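Local coordinates for glutathione S-transferase (Legionella pneumophila subsp. pneumophila str. Philadelphia 1, PDB 3NIV) that conjugates glutathione to electrophilic substrates as a zeta-class transferase and probably also isomerises maleylacetoacetate to fumarylacetoacetate, at the interface of chains A and B. Numbering follows the deposited sequence. Chains: chain A/B, Glutathione S-transferase.

Contact 1: the interface of chains A and B. Residues chain A 66-68, 71; chain B 98, 101-102, 106.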
loop_
_atom_site.group_PDB
_atom_site.type_symbol
_atom_site.label_atom_id
_atom_site.label_comp_id
_atom_site.label_asym_id
_atom_site.label_seq_id
_atom_site.Cartn_x
_atom_site.Cartn_y
_atom_site.Cartn_z
ATOM N N LEU A 66 3.228 15.598 -5.140
ATOM C CA LEU A 66 3.072 14.441 -4.270
ATOM C C LEU A 66 2.344 13.283 -4.970
ATOM O O LEU A 66 1.253 13.456 -5.505
ATOM C CB LEU A 66 2.295 14.857 -3.018
ATOM C CG LEU A 66 1.922 13.770 -2.012
ATOM C CD1 LEU A 66 3.166 13.238 -1.312
ATOM C CD2 LEU A 66 0.898 14.303 -0.998
ATOM N N SER A 67 2.953 12.100 -4.937
ATOM C CA SER A 67 2.418 10.909 -5.583
ATOM C C SER A 67 1.886 9.906 -4.574
ATOM O O SER A 67 2.009 10.096 -3.362
ATOM C CB SER A 67 3.513 10.213 -6.388
ATOM O OG SER A 67 4.480 11.145 -6.815
ATOM N N GLN A 68 1.328 8.820 -5.108
ATOM C CA GLN A 68 0.807 7.699 -4.335
ATOM C C GLN A 68 -0.542 8.032 -3.717
ATOM O O GLN A 68 -0.633 8.807 -2.764
ATOM C CB GLN A 68 1.798 7.223 -3.274
ATOM C CG GLN A 68 3.065 6.605 -3.842
ATOM C CD GLN A 68 2.818 5.283 -4.562
ATOM O OE1 GLN A 68 1.864 4.567 -4.265
ATOM N NE2 GLN A 68 3.691 4.951 -5.503
ATOM N N ALA A 71 -0.977 7.976 0.005
ATOM C CA ALA A 71 -0.240 9.101 0.560
ATOM C C ALA A 71 -0.968 10.406 0.311
ATOM O O ALA A 71 -1.059 11.244 1.193
ATOM C CB ALA A 71 1.173 9.167 -0.018
ATOM N N SER B 98 4.725 8.245 0.847
ATOM C CA SER B 98 4.626 7.780 -0.528
ATOM C C SER B 98 5.838 6.966 -0.965
ATOM O O SER B 98 5.717 6.003 -1.734
ATOM C CB SER B 98 4.450 8.962 -1.466
ATOM O OG SER B 98 5.667 9.655 -1.617
ATOM N N LEU B 101 5.282 3.706 0.358
ATOM C CA LEU B 101 4.308 3.032 -0.497
ATOM C C LEU B 101 4.929 2.503 -1.789
ATOM O O LEU B 101 4.511 1.465 -2.283
ATOM C CB LEU B 101 3.121 3.955 -0.788
ATOM C CG LEU B 101 2.386 4.314 0.504
ATOM C CD1 LEU B 101 1.317 5.389 0.304
ATOM C CD2 LEU B 101 1.789 3.051 1.101
ATOM N N ILE B 102 5.927 3.201 -2.328
ATOM C CA ILE B 102 6.636 2.673 -3.495
ATOM C C ILE B 102 7.008 1.244 -3.164
ATOM O O ILE B 102 6.784 0.334 -3.956
ATOM C CB ILE B 102 7.925 3.449 -3.839
ATOM C CG1 ILE B 102 7.628 4.750 -4.589
ATOM C CG2 ILE B 102 8.873 2.602 -4.684
ATOM C CD1 ILE B 102 8.888 5.591 -4.834
ATOM N N ASP B 106 4.258 -0.945 -4.740
ATOM C CA ASP B 106 4.719 -1.105 -6.111
ATOM C C ASP B 106 5.817 -2.141 -6.239
ATOM O O ASP B 106 6.302 -2.390 -7.335
ATOM C CB ASP B 106 5.225 0.231 -6.649
ATOM C CG ASP B 106 4.168 1.318 -6.590
ATOM O OD1 ASP B 106 2.983 0.975 -6.361
ATOM O OD2 ASP B 106 4.520 2.505 -6.774
#
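A:Gln68 reaches over the flank of B:Ser98 and B:Leu101 to the carboxylate of B:Asp106, and this polar link closes the far end of the patch. The amide nitrogen NE2 of A:Gln68 donates to OD2 of B:Asp106 at 2.9 Å. It enters on the syn side of that oxygen but 28° out of the carboxylate plane. Amide and carboxylate are turned 45° against each other, and the bond is somewhat bent. The two side chains come from opposite directions. A:Gln68 bends at chi2 (-67°), which swings the amide along the helix 90-106 of chain B.

Carbon packing fills the space behind that bond. The stem of A:Gln68 lies against B:Ser98, CG to CB at 3.6 Å, while its amide passes alongside B:Leu101, the two side chains running in opposite senses. A:Ala71, in the first turn of helix 69-79, presses its methyl CB on CB of B:Ser98, also at 3.6 Å. The CD1 branch of B:Leu101 turns toward the same methyl, CB of A:Ala71, at 3.8 Å. CG1 of B:Ile102 stands well off the amide plane of A:Gln68, beyond its nitrogen end, 4.0 Å from NE2.

A:Gln68 belongs to the glutamine-serine pair that, in glutathione transferases, typically receives the gamma-glutamyl end of glutathione where strand 64-67 gives way to helix 69-79. Its positive phi is characteristic of that turn. The neighbouring subunit thus packs on the glutathione-binding side of the N-terminal domain, and B:Asp106 may add negative charge near where the glutathione amino group would sit.

Backbone also takes part: the carbonyl O of A:Ser67 faces CB of B:Ser98 at 3.3 Å. The hydroxyl OG of B:Ser98 stands farther off, 4.1 Å from O of A:Ser67.

Contact 2: the interface of chains A and B. Residues chain A 115, 118-119, 122-123, 133; chain B 119, 133, 137.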
loop_
_atom_site.group_PDB
_atom_site.type_symbol
_atom_site.label_atom_id
_atom_site.label_comp_id
_atom_site.label_asym_id
_atom_site.label_seq_id
_atom_site.Cartn_x
_atom_site.Cartn_y
_atom_site.Cartn_z
ATOM N N VAL A 115 1.418 -4.969 -15.136
ATOM C CA VAL A 115 1.593 -6.371 -14.786
ATOM C C VAL A 115 0.991 -7.288 -15.849
ATOM O O VAL A 115 1.565 -8.316 -16.207
ATOM C CB VAL A 115 1.019 -6.694 -13.405
ATOM C CG1 VAL A 115 1.307 -8.132 -13.050
ATOM C CG2 VAL A 115 1.643 -5.782 -12.372
ATOM N N ARG A 118 3.429 -7.483 -18.630
ATOM C CA ARG A 118 4.563 -8.342 -18.344
ATOM C C ARG A 118 4.190 -9.805 -18.572
ATOM O O ARG A 118 5.015 -10.600 -19.015
ATOM C CB ARG A 118 5.050 -8.144 -16.911
ATOM C CG ARG A 118 6.315 -8.923 -16.595
ATOM C CD ARG A 118 7.571 -8.174 -17.029
ATOM N NE ARG A 118 8.762 -8.987 -16.807
ATOM C CZ ARG A 118 9.981 -8.670 -17.224
ATOM N NH1 ARG A 118 10.194 -7.544 -17.887
ATOM N NH2 ARG A 118 10.989 -9.489 -16.976
ATOM N N LEU A 119 2.952 -10.164 -18.252
ATOM C CA LEU A 119 2.499 -11.532 -18.467
ATOM C C LEU A 119 2.485 -11.828 -19.951
ATOM O O LEU A 119 2.844 -12.916 -20.382
ATOM C CB LEU A 119 1.104 -11.736 -17.897
ATOM C CG LEU A 119 1.075 -11.614 -16.379
ATOM C CD1 LEU A 119 -0.340 -11.833 -15.891
ATOM C CD2 LEU A 119 2.044 -12.612 -15.752
ATOM N N GLN A 122 6.602 -11.618 -21.149
ATOM C CA GLN A 122 7.348 -12.771 -20.666
ATOM C C GLN A 122 6.721 -14.093 -21.032
ATOM O O GLN A 122 7.424 -15.069 -21.294
ATOM C CB GLN A 122 7.472 -12.732 -19.145
ATOM C CG GLN A 122 8.696 -12.021 -18.641
ATOM C CD GLN A 122 9.019 -12.397 -17.206
ATOM O OE1 GLN A 122 8.963 -11.559 -16.310
ATOM N NE2 GLN A 122 9.361 -13.665 -16.984
ATOM N N PHE A 123 5.400 -14.149 -21.005
ATOM C CA PHE A 123 4.739 -15.442 -21.062
ATOM C C PHE A 123 3.746 -15.533 -22.212
ATOM O O PHE A 123 3.069 -16.546 -22.376
ATOM C CB PHE A 123 4.061 -15.754 -19.724
ATOM C CG PHE A 123 4.994 -15.743 -18.556
ATOM C CD1 PHE A 123 5.842 -16.816 -18.316
ATOM C CD2 PHE A 123 5.028 -14.659 -17.688
ATOM C CE1 PHE A 123 6.710 -16.812 -17.230
ATOM C CE2 PHE A 123 5.896 -14.645 -16.594
ATOM C CZ PHE A 123 6.737 -15.723 -16.368
ATOM N N TRP A 133 -5.684 -15.024 -14.231
ATOM C CA TRP A 133 -4.816 -14.294 -13.323
ATOM C C TRP A 133 -5.613 -13.195 -12.635
ATOM O O TRP A 133 -5.705 -13.137 -11.398
ATOM C CB TRP A 133 -3.652 -13.692 -14.127
ATOM C CG TRP A 133 -2.749 -12.701 -13.417
ATOM C CD1 TRP A 133 -2.928 -11.354 -13.317
ATOM C CD2 TRP A 133 -1.495 -12.986 -12.775
ATOM N NE1 TRP A 133 -1.875 -10.782 -12.633
ATOM C CE2 TRP A 133 -0.981 -11.764 -12.297
ATOM C CE3 TRP A 133 -0.759 -14.156 -12.560
ATOM C CZ2 TRP A 133 0.229 -11.678 -11.608
ATOM C CZ3 TRP A 133 0.444 -14.072 -11.874
ATOM C CH2 TRP A 133 0.925 -12.837 -11.403
ATOM N N LEU B 119 2.903 -17.874 -10.970
ATOM C CA LEU B 119 3.626 -17.878 -12.243
ATOM C C LEU B 119 4.011 -19.291 -12.651
ATOM O O LEU B 119 3.911 -19.661 -13.823
ATOM C CB LEU B 119 4.881 -17.022 -12.168
ATOM C CG LEU B 119 4.672 -15.524 -11.989
ATOM C CD1 LEU B 119 6.016 -14.781 -11.830
ATOM C CD2 LEU B 119 3.859 -14.969 -13.147
ATOM N N TRP B 133 11.354 -11.807 -13.619
ATOM C CA TRP B 133 10.183 -11.145 -13.047
ATOM C C TRP B 133 10.620 -10.386 -11.806
ATOM O O TRP B 133 10.555 -9.157 -11.759
ATOM C CB TRP B 133 9.137 -12.211 -12.691
ATOM C CG TRP B 133 7.901 -11.769 -11.925
ATOM C CD1 TRP B 133 7.756 -11.693 -10.562
ATOM C CD2 TRP B 133 6.615 -11.428 -12.482
ATOM N NE1 TRP B 133 6.475 -11.298 -10.245
ATOM C CE2 TRP B 133 5.759 -11.126 -11.402
ATOM C CE3 TRP B 133 6.116 -11.330 -13.788
ATOM C CZ2 TRP B 133 4.422 -10.731 -11.592
ATOM C CZ3 TRP B 133 4.782 -10.943 -13.976
ATOM C CH2 TRP B 133 3.955 -10.645 -12.885
ATOM N N TRP B 137 10.795 -5.943 -11.117
ATOM C CA TRP B 137 10.099 -5.131 -10.123
ATOM C C TRP B 137 11.076 -4.477 -9.158
ATOM O O TRP B 137 10.840 -3.355 -8.704
ATOM C CB TRP B 137 9.049 -5.959 -9.376
ATOM C CG TRP B 137 8.115 -6.620 -10.328
ATOM C CD1 TRP B 137 7.853 -7.955 -10.434
ATOM C CD2 TRP B 137 7.357 -5.978 -11.357
ATOM N NE1 TRP B 137 6.961 -8.183 -11.447
ATOM C CE2 TRP B 137 6.635 -6.985 -12.032
ATOM C CE3 TRP B 137 7.197 -4.646 -11.759
ATOM C CZ2 TRP B 137 5.766 -6.702 -13.092
ATOM C CZ3 TRP B 137 6.334 -4.368 -12.814
ATOM C CH2 TRP B 137 5.636 -5.395 -13.471
#
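The side-chain carbonyl oxygen OE1 of A:Gln122 meets the edge of the B:Trp133 ring in its plane, while A:Arg118 grips the same atom from its own helix. NE of A:Arg118 donates to OE1 of A:Gln122 at 2.6 Å, in the carbonyl plane and on a lone pair; NH2 adds a weak second bond. With OE1 so held, the glutamine amide is fixed beside the base of the B:Trp133 side chain, OE1 of A:Gln122 lying 3.5 Å from CA of B:Trp133 and only a little farther from its ring atom CE3.

The benzo end of B:Trp133 is thrust between side chains of helix 113-123 of chain A. Its CG stands opposite its backbone N (chi1 173°), which sends the indole away from helix 127-149 and into the partner. CG of A:Arg118 touches CZ3 of B:Trp133 at 3.6 Å, the aliphatic stem sliding past the ring in the opposite sense. CD2 of A:Leu119 comes to CZ3 from the other side of the ring plane, so the benzo rim is wedged between the two. A:Val115 crosses nearly at right angles, CG1 meeting CH2 of B:Trp133 at 3.7 Å. Within chain B the indole is sandwiched: NE1 of B:Trp137 lies over the centre of one face, and CD1 of B:Leu119 covers the rim of the other.

Self-contacts mark the two-fold axis here. CH2 of A:Trp133 meets CH2 of B:Trp133 at 4.0 Å; the side chains come from opposite directions, their ring planes steeply turned against each other. The CD2 methyls of A:Leu119 and B:Leu119 are likewise 4.0 Å apart. CD2 of B:Leu119 also rests on CZ3 of A:Trp133 at 3.8 Å. The same methyl lies above the plane of the A:Phe123 ring, off its CE2 rim and 4.0 Å from CE2, the side chains crossing at about a right angle.

Overall, this largely apolar patch joins helix 113-123 and the early turns of helix 127-149 of the two subunits, within the dimer expected of the family.

About 22 Å separates the C-alpha centres of contact 1 and contact 2, and the two share no residue. Contact 1 sets the N-terminal domain of one chain on helix 90-106 of the other, near the expected glutathione site; contact 2 joins helices 113-123 and 127-149 of the C-terminal domains around the two-fold axis. Because each contact has a twin, the subunits are held at several separated places, which should restrict their rocking. Glutathione transferases are usually dimers, so this pairing is probably the biological one. Cys105, also on helix 90-106, has been seen in an interchain disulfide.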